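PDB 3GAA: uncharacterized protein Ta1441 from Thermoplasma acidophilum, which is of unknown function but belongs to the PAC2 family and is probably related to proteasome assembly chaperones. Local coordinates for residues 72-84 against 89-101. Sequence-based numbering, arbitrary orientation.
Sequences GGKLRHPFRIYAN and VLVAMCEVPISSA
Arg80 N donates to Met93 O and Met93 N to Arg80 O, each 3.0 Å, and Tyr82 pairs with Val91 in the same way. These rungs make strands 79-83 and 89-94 an antiparallel beta hairpin within the mixed sheet. Beyond the strand ends, Glu95 N donates to Pro78 O.

At that end charges gather. Arg76 NH2 lies 2.8 Å from Glu95 OE2 and donates to Glu95 OE1, which accepts through its syn lone pair; guanidinium and carboxylate planes are 35° apart. Arg80 comes to the same carboxylate at a steep 79° between planes, its NH2 near OE1, although that close approach is modelled less surely. Within its own segment, Arg76 NE bonds Lys74 O, and Arg80 NE bonds His77 O at 2.8 Å, which should help to hold both guanidinium groups in place.

Apolar contacts occupy both faces. With CG anti to the backbone N (chi1 -157°), Phe79 places its ring under Cys94, whose CB makes a CH-pi contact over one face, 3.9 Å from the ring centroid, while SG makes an oblique sulfur-aromatic contact, 3.5 Å from Phe79 CD2. Ile106 of helix 103-117 packs on this ring as well. On the sheet face of Arg80, Tyr82, Val91 and Met93, the CE end of the Met93 chain comes obliquely to Tyr82 CE2, and helix 39-51 packs against both.

The salt bridge from Arg76, with Arg80 a probable second partner, would favour ionised Glu95 and tie the loop before the hairpin to its returning strand's end.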
# COMPACT_ATOMS: atom_id res chain seq x y z
N GLY A 72 25.13 -25.19 28.59
CA GLY A 72 26.48 -25.59 28.26
C GLY A 72 27.34 -24.46 27.69
O GLY A 72 28.21 -24.72 26.84
N GLY A 73 27.12 -23.22 28.11
CA GLY A 73 27.91 -22.09 27.61
C GLY A 73 28.01 -21.93 26.08
O GLY A 73 28.98 -21.37 25.57
N LYS A 74 26.99 -22.39 25.36
CA LYS A 74 26.95 -22.16 23.92
C LYS A 74 25.79 -21.20 23.71
O LYS A 74 24.64 -21.58 23.86
CB LYS A 74 26.75 -23.49 23.14
CG LYS A 74 27.35 -24.74 23.87
CD LYS A 74 27.15 -26.12 23.11
CE LYS A 74 25.63 -26.54 22.90
NZ LYS A 74 24.92 -27.14 24.14
N LEU A 75 26.09 -19.95 23.41
CA LEU A 75 25.00 -19.01 23.13
C LEU A 75 24.30 -19.33 21.79
O LEU A 75 24.93 -19.45 20.76
CB LEU A 75 25.53 -17.59 23.12
CG LEU A 75 24.51 -16.45 23.13
CD1 LEU A 75 23.64 -16.58 24.39
CD2 LEU A 75 25.21 -15.09 23.04
N ARG A 76 22.99 -19.51 21.80
CA ARG A 76 22.26 -19.50 20.55
C ARG A 76 20.82 -19.10 20.62
O ARG A 76 20.15 -19.15 21.66
CB ARG A 76 22.33 -20.81 19.78
CG ARG A 76 22.81 -22.00 20.48
CD ARG A 76 21.83 -22.61 21.38
NE ARG A 76 22.59 -23.23 22.47
CZ ARG A 76 22.30 -24.35 23.10
NH1 ARG A 76 23.11 -24.72 24.09
NH2 ARG A 76 21.23 -25.08 22.81
N HIS A 77 20.34 -18.70 19.46
CA HIS A 77 18.95 -18.43 19.29
C HIS A 77 18.15 -19.75 19.35
O HIS A 77 18.58 -20.77 18.82
CB HIS A 77 18.82 -17.73 17.94
CG HIS A 77 17.46 -17.21 17.64
ND1 HIS A 77 16.44 -18.03 17.21
CD2 HIS A 77 16.97 -15.96 17.66
CE1 HIS A 77 15.37 -17.29 16.99
NE2 HIS A 77 15.67 -16.03 17.23
N PRO A 78 16.98 -19.72 19.97
CA PRO A 78 16.11 -20.89 20.17
C PRO A 78 15.56 -21.63 18.96
O PRO A 78 15.24 -22.78 19.09
CB PRO A 78 14.92 -20.29 20.91
CG PRO A 78 14.89 -18.89 20.47
CD PRO A 78 16.33 -18.50 20.47
N PHE A 79 15.38 -20.97 17.81
CA PHE A 79 14.82 -21.61 16.60
C PHE A 79 15.81 -21.49 15.42
O PHE A 79 15.98 -20.39 14.87
CB PHE A 79 13.49 -20.94 16.24
CG PHE A 79 12.55 -21.80 15.40
CD1 PHE A 79 12.97 -22.50 14.31
CD2 PHE A 79 11.21 -21.84 15.69
CE1 PHE A 79 12.10 -23.23 13.55
CE2 PHE A 79 10.34 -22.58 14.94
CZ PHE A 79 10.78 -23.28 13.89
N ARG A 80 16.37 -22.64 15.01
CA ARG A 80 17.47 -22.75 14.05
C ARG A 80 17.17 -23.80 13.00
O ARG A 80 16.52 -24.76 13.30
CB ARG A 80 18.75 -23.13 14.77
CG ARG A 80 19.31 -21.98 15.55
CD ARG A 80 20.51 -22.29 16.47
NE ARG A 80 19.98 -22.89 17.69
CZ ARG A 80 19.93 -24.19 17.91
NH1 ARG A 80 20.43 -25.04 17.02
NH2 ARG A 80 19.38 -24.65 19.03
N ILE A 81 17.64 -23.59 11.78
CA ILE A 81 17.46 -24.53 10.70
C ILE A 81 18.81 -24.87 10.13
O ILE A 81 19.58 -24.00 9.84
CB ILE A 81 16.55 -23.96 9.61
CG1 ILE A 81 15.23 -23.49 10.27
CG2 ILE A 81 16.35 -24.98 8.49
CD1 ILE A 81 14.26 -22.96 9.31
N TYR A 82 19.06 -26.16 9.97
CA TYR A 82 20.34 -26.63 9.49
C TYR A 82 20.19 -27.41 8.22
O TYR A 82 19.14 -27.97 7.96
CB TYR A 82 20.94 -27.58 10.49
CG TYR A 82 21.27 -26.96 11.81
CD1 TYR A 82 22.60 -26.56 12.10
CD2 TYR A 82 20.30 -26.82 12.80
CE1 TYR A 82 22.94 -26.01 13.33
CE2 TYR A 82 20.64 -26.26 14.06
CZ TYR A 82 21.97 -25.87 14.29
OH TYR A 82 22.33 -25.32 15.48
N ALA A 83 21.29 -27.47 7.48
CA ALA A 83 21.44 -28.21 6.26
C ALA A 83 22.64 -29.11 6.40
O ALA A 83 23.63 -28.77 7.02
CB ALA A 83 21.70 -27.28 5.14
N ASN A 84 22.55 -30.28 5.79
CA ASN A 84 23.73 -31.08 5.54
C ASN A 84 24.48 -30.55 4.32
O ASN A 84 24.16 -29.52 3.72
CB ASN A 84 23.36 -32.57 5.40
CG ASN A 84 22.70 -32.90 4.09
OD1 ASN A 84 22.81 -34.00 3.60
ND2 ASN A 84 22.00 -31.95 3.53
N VAL A 89 19.20 -32.77 3.28
CA VAL A 89 18.45 -33.00 4.52
C VAL A 89 18.52 -31.70 5.30
O VAL A 89 19.61 -31.17 5.55
CB VAL A 89 19.09 -34.13 5.40
CG1 VAL A 89 18.31 -34.30 6.69
CG2 VAL A 89 19.23 -35.45 4.65
N LEU A 90 17.37 -31.19 5.68
CA LEU A 90 17.37 -30.07 6.56
C LEU A 90 16.86 -30.54 7.91
O LEU A 90 16.12 -31.54 8.02
CB LEU A 90 16.47 -28.97 6.01
CG LEU A 90 16.76 -28.39 4.61
CD1 LEU A 90 15.82 -27.27 4.37
CD2 LEU A 90 18.15 -27.88 4.45
N VAL A 91 17.26 -29.82 8.95
CA VAL A 91 16.65 -29.99 10.26
C VAL A 91 16.17 -28.64 10.79
O VAL A 91 16.88 -27.65 10.74
CB VAL A 91 17.57 -30.63 11.30
CG1 VAL A 91 16.92 -30.46 12.70
CG2 VAL A 91 17.95 -32.13 10.89
N ALA A 92 14.93 -28.61 11.26
CA ALA A 92 14.36 -27.44 11.82
C ALA A 92 14.16 -27.81 13.25
O ALA A 92 13.56 -28.85 13.53
CB ALA A 92 13.05 -27.14 11.13
N MET A 93 14.71 -27.02 14.17
CA MET A 93 14.49 -27.27 15.60
C MET A 93 14.23 -26.04 16.36
O MET A 93 14.82 -25.00 16.10
CB MET A 93 15.66 -27.95 16.29
CG MET A 93 17.00 -27.19 16.36
SD MET A 93 18.14 -28.39 17.12
CE MET A 93 19.82 -27.85 16.85
N CYS A 94 13.37 -26.20 17.35
CA CYS A 94 13.09 -25.15 18.29
C CYS A 94 13.19 -25.63 19.73
O CYS A 94 12.48 -26.52 20.14
CB CYS A 94 11.72 -24.60 17.99
SG CYS A 94 11.49 -23.05 18.91
N GLU A 95 14.07 -25.01 20.49
CA GLU A 95 14.43 -25.50 21.81
C GLU A 95 13.55 -25.04 22.97
O GLU A 95 13.82 -25.39 24.11
CB GLU A 95 15.85 -25.07 22.12
CG GLU A 95 16.86 -25.58 21.11
CD GLU A 95 18.34 -25.45 21.56
OE1 GLU A 95 18.83 -24.30 21.59
OE2 GLU A 95 19.03 -26.49 21.83
N VAL A 96 12.55 -24.20 22.69
CA VAL A 96 11.73 -23.61 23.73
C VAL A 96 10.29 -23.66 23.25
O VAL A 96 10.02 -23.56 22.08
CB VAL A 96 12.17 -22.14 24.09
CG1 VAL A 96 13.65 -22.10 24.43
CG2 VAL A 96 11.85 -21.13 23.02
N PRO A 97 9.35 -23.86 24.16
CA PRO A 97 8.06 -24.20 23.60
C PRO A 97 7.30 -23.01 23.04
O PRO A 97 7.37 -21.89 23.56
CB PRO A 97 7.34 -24.83 24.79
CG PRO A 97 8.04 -24.25 26.02
CD PRO A 97 9.40 -23.94 25.63
N ILE A 98 6.56 -23.27 21.97
CA ILE A 98 5.72 -22.30 21.33
C ILE A 98 4.30 -22.41 21.87
O ILE A 98 3.65 -23.45 21.84
CB ILE A 98 5.68 -22.57 19.85
CG1 ILE A 98 7.06 -22.31 19.26
CG2 ILE A 98 4.62 -21.71 19.21
CD1 ILE A 98 7.40 -23.31 18.15
N SER A 99 3.81 -21.32 22.41
CA SER A 99 2.44 -21.28 22.87
C SER A 99 1.50 -21.74 21.76
O SER A 99 1.70 -21.42 20.59
CB SER A 99 2.09 -19.86 23.25
OG SER A 99 0.71 -19.63 23.07
N SER A 100 0.45 -22.43 22.14
CA SER A 100 -0.49 -22.99 21.19
C SER A 100 -1.32 -21.94 20.49
O SER A 100 -1.78 -22.13 19.39
CB SER A 100 -1.43 -23.98 21.89
OG SER A 100 -2.56 -23.31 22.37
N ALA A 101 -1.52 -20.81 21.13
CA ALA A 101 -2.10 -19.65 20.45
C ALA A 101 -1.37 -19.28 19.13
O ALA A 101 -1.93 -18.55 18.33
CB ALA A 101 -2.10 -18.44 21.40